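Local coordinates for protein basic helix-loop-helix, putative, expressed (Oryza sativa subsp. japonica, PDB 5LW0) that binds ADP-ribose through its macrodomain and probably takes part in ADP-ribosylation-dependent control of DNA interstrand crosslink repair, at residues Q49-I59 with Y208-Y219; D110-G118 with P178-T186. All coordinates share one frame; numbering follows the deposited sequence.

Contact 1 (Q49-I59 with Y208-Y219); sequences QFDLDRASDII and YTKGSKILHEAY. With PO4 (phosphate ion), chain E.
The ring of F50 is clasped between Y208 and L215. Y208 presents an edge to one face in a T-shaped stack, with ring planes at 76° and Y208 CE1 over the centre, while L215 CD2 makes a CH-pi contact on the opposite face, 4.0 Å from the F50 centroid. The same Y208 ring ends in a hydroxyl that accepts from D51 N (N to OH 2.9 Å), the N-cap residue of helix 52-69, whose side chain accepts from R54 N. R54 is bent at chi2 and chi3, so that R54 NH1 hydrogen-bonds to S212 OG at 2.9 Å, the oxygen lying in the guanidinium plane; that hydroxyl donates in turn to Y208 O. One turn on, I58 fits as a knob into the hole formed by S212, L215, H216 and Y219. Its CG2 stands squarely over the H216 ring, 3.9 Å from the centroid, and H216 NE2 donates from the ring edge to a phosphate ion. I59 CG1 lies against the phenol end of Y219, whose hydroxyl accepts a hydrogen bond from I43 N. Segments 52-59 and 208-219 cross at -40°, with helix 52-69 also packed on helix 85-96 through L52, D53 and S56.

Contact 2 (D110-G118 with P178-T186); sequences DITQLQSKG and PLHQREGVT. With AR6 ([(2R,3S,4R,5R)-5-(6-aminopurin-9-yl)-3,4-dihydroxy-oxolan-2-yl]methyl [hydroxy-[[(2R,3S,4R,5S)-3,4,5-trihydroxyoxolan-2-yl]methoxy]phosphoryl] hydrogen phosphate), chain C.
T112 meets L179 and E183 where the loop following strand 104-108 of this macrodomain touches the short helix 178-183. The loop starts at the adenine end of the ADP-ribose pocket. D110 OD1 accepts from adenine N6 at 2.9 Å, from T112 N, closing an Asx turn, and from T112 OG1 as well; the two T112 donors come from the same face, from above the carboxylate plane. The next residue, I111, completes the recognition with a nearly straight bond from its backbone N to adenine N1 (3.0 Å, 175°). D110 and I111 are the first two residues of a type I beta turn that ends at Q113. At T112 the loop turns to the helix: its carbonyl O lies 3.5 Å from L179 CD1 and 3.2 Å from E183 CG. Q113 NE2 bonds to D110 OD2, so the D110 carboxylate is fixed at both oxygens while it reads the adenine amino group. Beyond it, the backbone N-H groups of Q115 and S116 both donate to OE1 of E183, whose carboxylate a bend at chi2 (-63°) brings up to the loop. Q115 N makes a weak bond, whereas S116 N reaches the syn lone pair of E183 OE1 more directly, at 2.8 Å. An alanine in place of E183 would probably leave both amides and the serine hydroxyl without the carboxylate that accepts from all three, freeing this part of the loop to shift against the helix. The second carboxylate oxygen is engaged too, S116 OG donating to the syn lone pair of E183 OE2 at 2.5 Å.

Overall arrangement
From the N terminus, the chain passes through strand 37-40 and enters contact 1 at 49-59, a short loop and the first turns of helix 52-69. It then builds strands 74-79 and 104-108 before the loop 110-118 opens contact 2. After strand 124-128, two helices and strand 167-172, contact 2 is closed by helix 178-183, and strand 187-192 leads on to helix 208-230, which closes contact 1. Contact 2 is therefore nested within the larger loop of contact 1. The two lie on opposite sides of the chain's centre, their centres about 28 Å apart, and do not touch. Contact 1 pairs an early helix with the last one; contact 2 joins the adenine-binding loop to a short helix between strands.

Contact 1 (Q49-I59 with Y208-Y219)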
loop_
_atom_site.group_PDB
_atom_site.type_symbol
_atom_site.label_atom_id
_atom_site.label_comp_id
_atom_site.label_asym_id
_atom_site.label_seq_id
_atom_site.Cartn_x
_atom_site.Cartn_y
_atom_site.Cartn_z
ATOM N N GLN A 49 11.895 -6.268 -6.528
ATOM C CA GLN A 49 12.074 -7.591 -7.159
ATOM C C GLN A 49 11.727 -8.773 -6.274
ATOM O O GLN A 49 12.213 -9.912 -6.475
ATOM C CB GLN A 49 13.519 -7.730 -7.672
ATOM C CG GLN A 49 13.793 -6.709 -8.729
ATOM C CD GLN A 49 15.198 -6.810 -9.330
ATOM O OE1 GLN A 49 16.092 -7.456 -8.792
ATOM N NE2 GLN A 49 15.400 -6.060 -10.391
ATOM N N PHE A 50 10.738 -8.585 -5.400
ATOM C CA PHE A 50 10.257 -9.691 -4.623
ATOM C C PHE A 50 9.428 -10.635 -5.447
ATOM O O PHE A 50 8.548 -10.228 -6.167
ATOM C CB PHE A 50 9.482 -9.156 -3.429
ATOM C CG PHE A 50 9.271 -10.137 -2.321
ATOM C CD1 PHE A 50 8.312 -11.100 -2.377
ATOM C CD2 PHE A 50 10.006 -10.027 -1.132
ATOM C CE1 PHE A 50 8.085 -11.954 -1.290
ATOM C CE2 PHE A 50 9.802 -10.874 -0.078
ATOM C CZ PHE A 50 8.820 -11.847 -0.138
ATOM N N ASP A 51 9.689 -11.937 -5.297
ATOM C CA ASP A 51 8.943 -12.986 -6.027
ATOM C C ASP A 51 7.414 -12.849 -5.948
ATOM O O ASP A 51 6.840 -12.765 -4.851
ATOM C CB ASP A 51 9.297 -14.324 -5.438
ATOM C CG ASP A 51 8.700 -15.448 -6.186
ATOM O OD1 ASP A 51 7.644 -15.946 -5.757
ATOM O OD2 ASP A 51 9.376 -15.967 -7.128
ATOM N N LEU A 52 6.754 -12.869 -7.109
ATOM C CA LEU A 52 5.269 -12.609 -7.126
ATOM C C LEU A 52 4.466 -13.698 -6.530
ATOM O O LEU A 52 3.409 -13.463 -5.923
ATOM C CB LEU A 52 4.786 -12.373 -8.573
ATOM C CG LEU A 52 5.431 -11.317 -9.409
ATOM C CD1 LEU A 52 4.596 -11.093 -10.665
ATOM C CD2 LEU A 52 5.558 -10.050 -8.647
ATOM N N ASP A 53 4.865 -14.951 -6.748
ATOM C CA ASP A 53 4.138 -16.043 -6.158
ATOM C C ASP A 53 4.155 -15.960 -4.644
ATOM O O ASP A 53 3.131 -16.150 -3.980
ATOM C CB ASP A 53 4.671 -17.384 -6.646
ATOM C CG ASP A 53 4.463 -17.568 -8.131
ATOM O OD1 ASP A 53 3.321 -17.891 -8.516
ATOM O OD2 ASP A 53 5.436 -17.385 -8.912
ATOM N N ARG A 54 5.350 -15.768 -4.074
ATOM C CA ARG A 54 5.454 -15.648 -2.628
ATOM C C ARG A 54 4.690 -14.394 -2.104
ATOM O O ARG A 54 3.990 -14.482 -1.108
ATOM C CB ARG A 54 6.905 -15.606 -2.224
ATOM C CG ARG A 54 7.164 -15.472 -0.729
ATOM C CD ARG A 54 6.582 -16.554 0.123
ATOM N NE ARG A 54 7.001 -17.846 -0.240
ATOM C CZ ARG A 54 8.089 -18.469 0.272
ATOM N NH1 ARG A 54 8.875 -17.859 1.172
ATOM N NH2 ARG A 54 8.400 -19.717 -0.126
ATOM N N ALA A 55 4.864 -13.284 -2.792
ATOM C CA ALA A 55 4.166 -12.020 -2.392
ATOM C C ALA A 55 2.653 -12.221 -2.367
ATOM O O ALA A 55 1.973 -11.754 -1.430
ATOM C CB ALA A 55 4.559 -10.896 -3.263
ATOM N N SER A 56 2.115 -12.875 -3.403
ATOM C CA SER A 56 0.676 -13.011 -3.468
ATOM C C SER A 56 0.142 -13.886 -2.295
ATOM O O SER A 56 -0.930 -13.624 -1.771
ATOM C CB SER A 56 0.241 -13.520 -4.867
ATOM O OG SER A 56 0.810 -14.803 -5.154
ATOM N N ASP A 57 0.890 -14.925 -1.881
ATOM C CA ASP A 57 0.519 -15.702 -0.752
ATOM C C ASP A 57 0.490 -14.812 0.495
ATOM O O ASP A 57 -0.397 -14.948 1.377
ATOM C CB ASP A 57 1.587 -16.804 -0.447
ATOM C CG ASP A 57 1.604 -17.961 -1.455
ATOM O OD1 ASP A 57 0.646 -18.178 -2.176
ATOM O OD2 ASP A 57 2.611 -18.737 -1.401
ATOM N N ILE A 58 1.522 -13.990 0.636
ATOM C CA ILE A 58 1.657 -13.137 1.823
ATOM C C ILE A 58 0.535 -12.070 1.896
ATOM O O ILE A 58 -0.050 -11.862 2.960
ATOM C CB ILE A 58 3.047 -12.506 1.876
ATOM C CG1 ILE A 58 4.049 -13.609 2.195
ATOM C CG2 ILE A 58 3.149 -11.388 2.921
ATOM C CD1 ILE A 58 5.471 -13.194 2.033
ATOM N N ILE A 59 0.220 -11.470 0.746
ATOM C CA ILE A 59 -0.884 -10.476 0.689
ATOM C C ILE A 59 -2.176 -11.105 1.209
ATOM O O ILE A 59 -2.877 -10.555 2.078
ATOM C CB ILE A 59 -1.113 -9.937 -0.762
ATOM C CG1 ILE A 59 0.025 -9.007 -1.191
ATOM C CG2 ILE A 59 -2.411 -9.124 -0.827
ATOM C CD1 ILE A 59 0.133 -8.772 -2.670
ATOM N N TYR A 208 14.750 -15.502 1.617
ATOM C CA TYR A 208 13.277 -15.386 1.651
ATOM C C TYR A 208 12.631 -15.772 2.958
ATOM O O TYR A 208 11.475 -15.437 3.191
ATOM C CB TYR A 208 12.644 -16.154 0.426
ATOM C CG TYR A 208 12.585 -15.282 -0.823
ATOM C CD1 TYR A 208 11.542 -14.327 -0.989
ATOM C CD2 TYR A 208 13.498 -15.375 -1.817
ATOM C CE1 TYR A 208 11.469 -13.543 -2.066
ATOM C CE2 TYR A 208 13.439 -14.558 -2.954
ATOM C CZ TYR A 208 12.382 -13.613 -3.074
ATOM O OH TYR A 208 12.275 -12.760 -4.144
ATOM N N THR A 209 13.359 -16.438 3.864
ATOM C CA THR A 209 12.871 -16.646 5.189
ATOM C C THR A 209 12.734 -15.283 5.832
ATOM O O THR A 209 11.635 -14.913 6.298
ATOM C CB THR A 209 13.827 -17.523 6.028
ATOM O OG1 THR A 209 13.945 -18.799 5.413
ATOM C CG2 THR A 209 13.288 -17.687 7.396
ATOM N N LYS A 210 13.803 -14.498 5.782
ATOM C CA LYS A 210 13.773 -13.180 6.361
ATOM C C LYS A 210 12.842 -12.278 5.504
ATOM O O LYS A 210 12.075 -11.485 6.022
ATOM C CB LYS A 210 15.154 -12.602 6.404
ATOM C CG LYS A 210 15.321 -11.439 7.323
ATOM C CD LYS A 210 16.813 -11.183 7.620
ATOM C CE LYS A 210 17.014 -9.881 8.389
ATOM N NZ LYS A 210 16.028 -9.738 9.512
ATOM N N GLY A 211 12.993 -12.365 4.197
ATOM C CA GLY A 211 12.203 -11.576 3.271
ATOM C C GLY A 211 10.712 -11.727 3.463
ATOM O O GLY A 211 9.962 -10.699 3.524
ATOM N N SER A 212 10.240 -12.944 3.578
ATOM C CA SER A 212 8.826 -13.232 3.789
ATOM C C SER A 212 8.342 -12.711 5.105
ATOM O O SER A 212 7.254 -12.115 5.174
ATOM C CB SER A 212 8.551 -14.734 3.726
ATOM O OG SER A 212 8.864 -15.220 2.445
ATOM N N LYS A 213 9.155 -12.880 6.174
ATOM C CA LYS A 213 8.804 -12.294 7.482
ATOM C C LYS A 213 8.658 -10.780 7.365
ATOM O O LYS A 213 7.682 -10.209 7.883
ATOM C CB LYS A 213 9.871 -12.676 8.520
ATOM C CG LYS A 213 9.686 -12.061 9.906
ATOM C CD LYS A 213 10.896 -12.477 10.778
ATOM C CE LYS A 213 11.086 -11.597 11.962
ATOM N NZ LYS A 213 10.206 -12.014 13.054
ATOM N N ILE A 214 9.600 -10.125 6.707
ATOM C CA ILE A 214 9.588 -8.661 6.643
ATOM C C ILE A 214 8.399 -8.174 5.789
ATOM O O ILE A 214 7.777 -7.167 6.102
ATOM C CB ILE A 214 10.914 -8.131 6.118
ATOM C CG1 ILE A 214 12.036 -8.444 7.135
ATOM C CG2 ILE A 214 10.860 -6.647 5.876
ATOM C CD1 ILE A 214 13.385 -8.005 6.680
ATOM N N LEU A 215 8.071 -8.886 4.708
ATOM C CA LEU A 215 6.908 -8.446 3.895
ATOM C C LEU A 215 5.613 -8.651 4.687
ATOM O O LEU A 215 4.734 -7.779 4.657
ATOM C CB LEU A 215 6.872 -9.179 2.568
ATOM C CG LEU A 215 5.781 -8.692 1.586
ATOM C CD1 LEU A 215 6.017 -7.302 1.179
ATOM C CD2 LEU A 215 5.712 -9.597 0.393
ATOM N N HIS A 216 5.480 -9.779 5.412
ATOM C CA HIS A 216 4.339 -9.995 6.347
ATOM C C HIS A 216 4.245 -8.812 7.292
ATOM O O HIS A 216 3.170 -8.248 7.504
ATOM C CB HIS A 216 4.524 -11.277 7.184
ATOM C CG HIS A 216 3.889 -12.497 6.604
ATOM N ND1 HIS A 216 2.531 -12.696 6.632
ATOM C CD2 HIS A 216 4.436 -13.648 6.080
ATOM C CE1 HIS A 216 2.250 -13.871 6.066
ATOM N NE2 HIS A 216 3.388 -14.460 5.717
ATOM N N GLU A 217 5.374 -8.475 7.927
ATOM C CA GLU A 217 5.417 -7.345 8.879
ATOM C C GLU A 217 5.013 -6.008 8.235
ATOM O O GLU A 217 4.326 -5.230 8.873
ATOM C CB GLU A 217 6.832 -7.219 9.521
ATOM C CG GLU A 217 7.150 -8.317 10.497
ATOM C CD GLU A 217 8.617 -8.272 10.995
ATOM O OE1 GLU A 217 9.509 -7.860 10.230
ATOM O OE2 GLU A 217 8.876 -8.736 12.119
ATOM N N ALA A 218 5.461 -5.759 7.013
ATOM C CA ALA A 218 5.111 -4.521 6.283
ATOM C C ALA A 218 3.617 -4.438 6.094
ATOM O O ALA A 218 2.988 -3.406 6.384
ATOM C CB ALA A 218 5.807 -4.459 4.923
ATOM N N TYR A 219 3.006 -5.526 5.655
ATOM C CA TYR A 219 1.534 -5.486 5.439
ATOM C C TYR A 219 0.776 -5.350 6.752
ATOM O O TYR A 219 -0.175 -4.511 6.857
ATOM C CB TYR A 219 1.031 -6.700 4.694
ATOM C CG TYR A 219 1.207 -6.594 3.214
ATOM C CD1 TYR A 219 0.524 -5.622 2.479
ATOM C CD2 TYR A 219 2.105 -7.383 2.533
ATOM C CE1 TYR A 219 0.685 -5.505 1.117
ATOM C CE2 TYR A 219 2.306 -7.249 1.163
ATOM C CZ TYR A 219 1.581 -6.320 0.430
ATOM O OH TYR A 219 1.782 -6.090 -0.894
HETATM P P PO4 E . 2.588 -17.483 4.449
HETATM O O1 PO4 E . 2.601 -18.435 3.250
HETATM O O2 PO4 E . 2.224 -18.224 5.735
HETATM O O3 PO4 E . 3.987 -16.879 4.647
HETATM O O4 PO4 E . 1.516 -16.389 4.198
#

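Contact 2 (D110-G118 with P178-T186)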
loop_
_atom_site.group_PDB
_atom_site.type_symbol
_atom_site.label_atom_id
_atom_site.label_comp_id
_atom_site.label_asym_id
_atom_site.label_seq_id
_atom_site.Cartn_x
_atom_site.Cartn_y
_atom_site.Cartn_z
ATOM N N ASP A 110 -4.705 3.605 -11.435
ATOM C CA ASP A 110 -3.625 4.404 -10.898
ATOM C C ASP A 110 -4.081 4.817 -9.483
ATOM O O ASP A 110 -5.141 5.424 -9.302
ATOM C CB ASP A 110 -3.456 5.635 -11.779
ATOM C CG ASP A 110 -2.325 6.554 -11.339
ATOM O OD1 ASP A 110 -1.825 6.476 -10.206
ATOM O OD2 ASP A 110 -1.970 7.459 -12.183
ATOM N N ILE A 111 -3.270 4.470 -8.495
ATOM C CA ILE A 111 -3.572 4.756 -7.116
ATOM C C ILE A 111 -3.747 6.232 -6.800
ATOM O O ILE A 111 -4.298 6.590 -5.781
ATOM C CB ILE A 111 -2.541 4.070 -6.206
ATOM C CG1 ILE A 111 -3.158 3.748 -4.849
ATOM C CG2 ILE A 111 -1.271 4.842 -6.097
ATOM C CD1 ILE A 111 -2.290 2.839 -4.006
ATOM N N THR A 112 -3.195 7.110 -7.680
ATOM C CA THR A 112 -3.356 8.556 -7.523
ATOM C C THR A 112 -4.544 9.125 -8.310
ATOM O O THR A 112 -4.761 10.326 -8.255
ATOM C CB THR A 112 -2.082 9.297 -7.952
ATOM O OG1 THR A 112 -1.902 9.199 -9.367
ATOM C CG2 THR A 112 -0.881 8.713 -7.273
ATOM N N GLN A 113 -5.310 8.254 -8.988
ATOM C CA GLN A 113 -6.469 8.687 -9.738
ATOM C C GLN A 113 -7.658 7.734 -9.526
ATOM O O GLN A 113 -8.467 7.467 -10.472
ATOM C CB GLN A 113 -6.143 8.737 -11.228
ATOM C CG GLN A 113 -4.974 9.657 -11.575
ATOM C CD GLN A 113 -4.755 9.811 -13.095
ATOM O OE1 GLN A 113 -5.481 10.502 -13.763
ATOM N NE2 GLN A 113 -3.759 9.137 -13.609
ATOM N N LEU A 114 -7.823 7.235 -8.297
ATOM C CA LEU A 114 -8.858 6.289 -8.087
ATOM C C LEU A 114 -10.282 6.877 -8.253
ATOM O O LEU A 114 -11.137 6.181 -8.712
ATOM C CB LEU A 114 -8.726 5.640 -6.693
ATOM C CG LEU A 114 -7.538 4.720 -6.640
ATOM C CD1 LEU A 114 -7.249 4.327 -5.187
ATOM C CD2 LEU A 114 -7.694 3.527 -7.538
ATOM N N GLN A 115 -10.529 8.072 -7.733
ATOM C CA GLN A 115 -11.871 8.685 -7.829
ATOM C C GLN A 115 -12.103 9.212 -9.241
ATOM O O GLN A 115 -13.107 8.851 -9.895
ATOM C CB GLN A 115 -12.042 9.786 -6.821
ATOM C CG GLN A 115 -13.392 10.493 -6.941
ATOM C CD GLN A 115 -13.662 11.403 -5.767
ATOM O OE1 GLN A 115 -12.886 12.330 -5.480
ATOM N NE2 GLN A 115 -14.770 11.169 -5.087
ATOM N N SER A 116 -11.129 9.941 -9.762
ATOM C CA SER A 116 -11.326 10.650 -11.063
ATOM C C SER A 116 -11.366 9.691 -12.258
ATOM O O SER A 116 -12.300 9.778 -13.106
ATOM C CB SER A 116 -10.252 11.738 -11.274
ATOM O OG SER A 116 -8.944 11.177 -11.319
ATOM N N LYS A 117 -10.431 8.743 -12.316
ATOM C CA LYS A 117 -10.408 7.752 -13.412
ATOM C C LYS A 117 -11.004 6.397 -13.065
ATOM O O LYS A 117 -11.452 5.677 -13.927
ATOM C CB LYS A 117 -8.971 7.576 -13.915
ATOM C CG LYS A 117 -8.338 8.875 -14.386
ATOM C CD LYS A 117 -8.860 9.285 -15.747
ATOM C CE LYS A 117 -7.986 10.387 -16.343
ATOM N NZ LYS A 117 -8.550 10.895 -17.628
ATOM N N GLY A 118 -10.845 5.984 -11.826
ATOM C CA GLY A 118 -11.400 4.740 -11.396
ATOM C C GLY A 118 -12.864 4.746 -11.002
ATOM O O GLY A 118 -13.491 3.717 -10.979
ATOM N N PRO A 178 -3.324 18.840 -4.188
ATOM C CA PRO A 178 -4.150 18.482 -5.333
ATOM C C PRO A 178 -4.711 17.046 -5.248
ATOM O O PRO A 178 -5.838 16.791 -5.676
ATOM C CB PRO A 178 -3.177 18.616 -6.520
ATOM C CG PRO A 178 -2.231 19.692 -6.083
ATOM C CD PRO A 178 -2.060 19.491 -4.599
ATOM N N LEU A 179 -3.928 16.122 -4.672
ATOM C CA LEU A 179 -4.401 14.750 -4.493
ATOM C C LEU A 179 -5.618 14.668 -3.546
ATOM O O LEU A 179 -6.512 13.866 -3.775
ATOM C CB LEU A 179 -3.260 13.856 -3.989
ATOM C CG LEU A 179 -3.602 12.363 -3.830
ATOM C CD1 LEU A 179 -4.051 11.726 -5.141
ATOM C CD2 LEU A 179 -2.339 11.674 -3.358
ATOM N N HIS A 180 -5.646 15.515 -2.504
ATOM C CA HIS A 180 -6.773 15.584 -1.602
ATOM C C HIS A 180 -7.996 16.202 -2.392
ATOM O O HIS A 180 -9.099 15.689 -2.372
ATOM C CB HIS A 180 -6.350 16.443 -0.352
ATOM C CG HIS A 180 -7.233 16.293 0.860
ATOM N ND1 HIS A 180 -6.727 16.149 2.146
ATOM C CD2 HIS A 180 -8.579 16.319 0.993
ATOM C CE1 HIS A 180 -7.729 16.105 3.008
ATOM N NE2 HIS A 180 -8.860 16.203 2.334
ATOM N N GLN A 181 -7.747 17.326 -3.050
ATOM C CA GLN A 181 -8.801 18.035 -3.774
ATOM C C GLN A 181 -9.437 17.200 -4.870
ATOM O O GLN A 181 -10.645 17.195 -5.004
ATOM C CB GLN A 181 -8.253 19.336 -4.343
ATOM C CG GLN A 181 -7.909 20.349 -3.260
ATOM C CD GLN A 181 -7.012 21.475 -3.748
ATOM O OE1 GLN A 181 -6.699 22.408 -2.993
ATOM N NE2 GLN A 181 -6.555 21.380 -4.989
ATOM N N ARG A 182 -8.632 16.475 -5.626
ATOM C CA ARG A 182 -9.124 15.744 -6.812
ATOM C C ARG A 182 -9.598 14.363 -6.489
ATOM O O ARG A 182 -10.502 13.842 -7.140
ATOM C CB ARG A 182 -8.047 15.628 -7.883
ATOM C CG ARG A 182 -7.619 16.931 -8.492
ATOM C CD ARG A 182 -6.626 16.696 -9.634
ATOM N NE ARG A 182 -5.572 17.708 -9.644
ATOM C CZ ARG A 182 -5.754 18.995 -9.951
ATOM N NH1 ARG A 182 -6.962 19.455 -10.285
ATOM N NH2 ARG A 182 -4.718 19.831 -9.924
ATOM N N GLU A 183 -8.957 13.718 -5.500
ATOM C CA GLU A 183 -9.237 12.297 -5.266
ATOM C C GLU A 183 -9.787 11.976 -3.877
ATOM O O GLU A 183 -10.160 10.817 -3.630
ATOM C CB GLU A 183 -7.987 11.465 -5.513
ATOM C CG GLU A 183 -7.302 11.733 -6.847
ATOM C CD GLU A 183 -8.147 11.385 -8.080
ATOM O OE1 GLU A 183 -9.047 10.515 -7.996
ATOM O OE2 GLU A 183 -7.843 11.958 -9.159
ATOM N N GLY A 184 -9.862 12.963 -2.984
ATOM C CA GLY A 184 -10.440 12.766 -1.670
ATOM C C GLY A 184 -9.490 12.088 -0.663
ATOM O O GLY A 184 -9.915 11.738 0.429
ATOM N N VAL A 185 -8.228 11.968 -1.029
ATOM C CA VAL A 185 -7.235 11.281 -0.172
ATOM C C VAL A 185 -6.968 12.194 1.054
ATOM O O VAL A 185 -6.626 13.409 0.918
ATOM C CB VAL A 185 -5.964 11.003 -0.909
ATOM C CG1 VAL A 185 -4.880 10.456 0.014
ATOM C CG2 VAL A 185 -6.182 10.065 -2.083
ATOM N N THR A 186 -7.084 11.603 2.238
ATOM C CA THR A 186 -6.871 12.306 3.505
ATOM C C THR A 186 -5.581 11.838 4.240
ATOM O O THR A 186 -5.079 12.541 5.107
ATOM C CB THR A 186 -8.054 12.106 4.457
ATOM O OG1 THR A 186 -8.199 10.711 4.765
ATOM C CG2 THR A 186 -9.337 12.663 3.903
HETATM N N1 AR6 C . -0.787 3.051 -9.294
HETATM C C2 AR6 C . -0.922 1.778 -8.867
HETATM N N3 AR6 C . 0.063 0.901 -8.827
HETATM C C4 AR6 C . 1.322 1.256 -9.233
HETATM C C5 AR6 C . 1.587 2.591 -9.674
HETATM C C6 AR6 C . 0.445 3.521 -9.687
HETATM N N6 AR6 C . 0.562 4.773 -10.057
HETATM N N7 AR6 C . 2.960 2.652 -10.010
HETATM C C8 AR6 C . 3.476 1.435 -9.722
HETATM N N9 AR6 C . 2.497 0.584 -9.243
HETATM P PA AR6 C . 7.197 -0.170 -6.745
HETATM P PB AR6 C . 8.654 -1.619 -4.588
HETATM C "C1'" AR6 C . 2.635 -0.759 -8.722
HETATM O O1A AR6 C . 8.397 -0.470 -7.668
HETATM O O1B AR6 C . 8.922 -2.829 -5.450
HETATM C C1D AR6 C . 10.133 3.178 -5.288
HETATM O O1D AR6 C . 10.383 4.118 -6.311
HETATM C "C2'" AR6 C . 3.642 -1.685 -9.394
HETATM O "O2'" AR6 C . 3.173 -2.200 -10.678
HETATM O O2A AR6 C . 6.624 1.196 -6.705
HETATM O O2B AR6 C . 8.247 -1.797 -3.156
HETATM C C2D AR6 C . 10.777 3.682 -3.962
HETATM O O2D AR6 C . 11.606 4.892 -4.191
HETATM C "C3'" AR6 C . 3.849 -2.714 -8.310
HETATM O "O3'" AR6 C . 2.839 -3.759 -8.353
HETATM O O3A AR6 C . 7.551 -0.615 -5.219
HETATM C C3D AR6 C . 11.589 2.523 -3.454
HETATM O O3D AR6 C . 12.982 2.882 -3.682
HETATM C "C4'" AR6 C . 3.703 -1.904 -7.008
HETATM O "O4'" AR6 C . 3.160 -0.654 -7.367
HETATM C C4D AR6 C . 11.173 1.317 -4.330
HETATM O O4D AR6 C . 10.635 1.829 -5.572
HETATM C "C5'" AR6 C . 5.004 -1.681 -6.279
HETATM O "O5'" AR6 C . 6.051 -1.263 -7.175
HETATM C C5D AR6 C . 10.073 0.439 -3.744
HETATM O O5D AR6 C . 9.994 -0.717 -4.608
#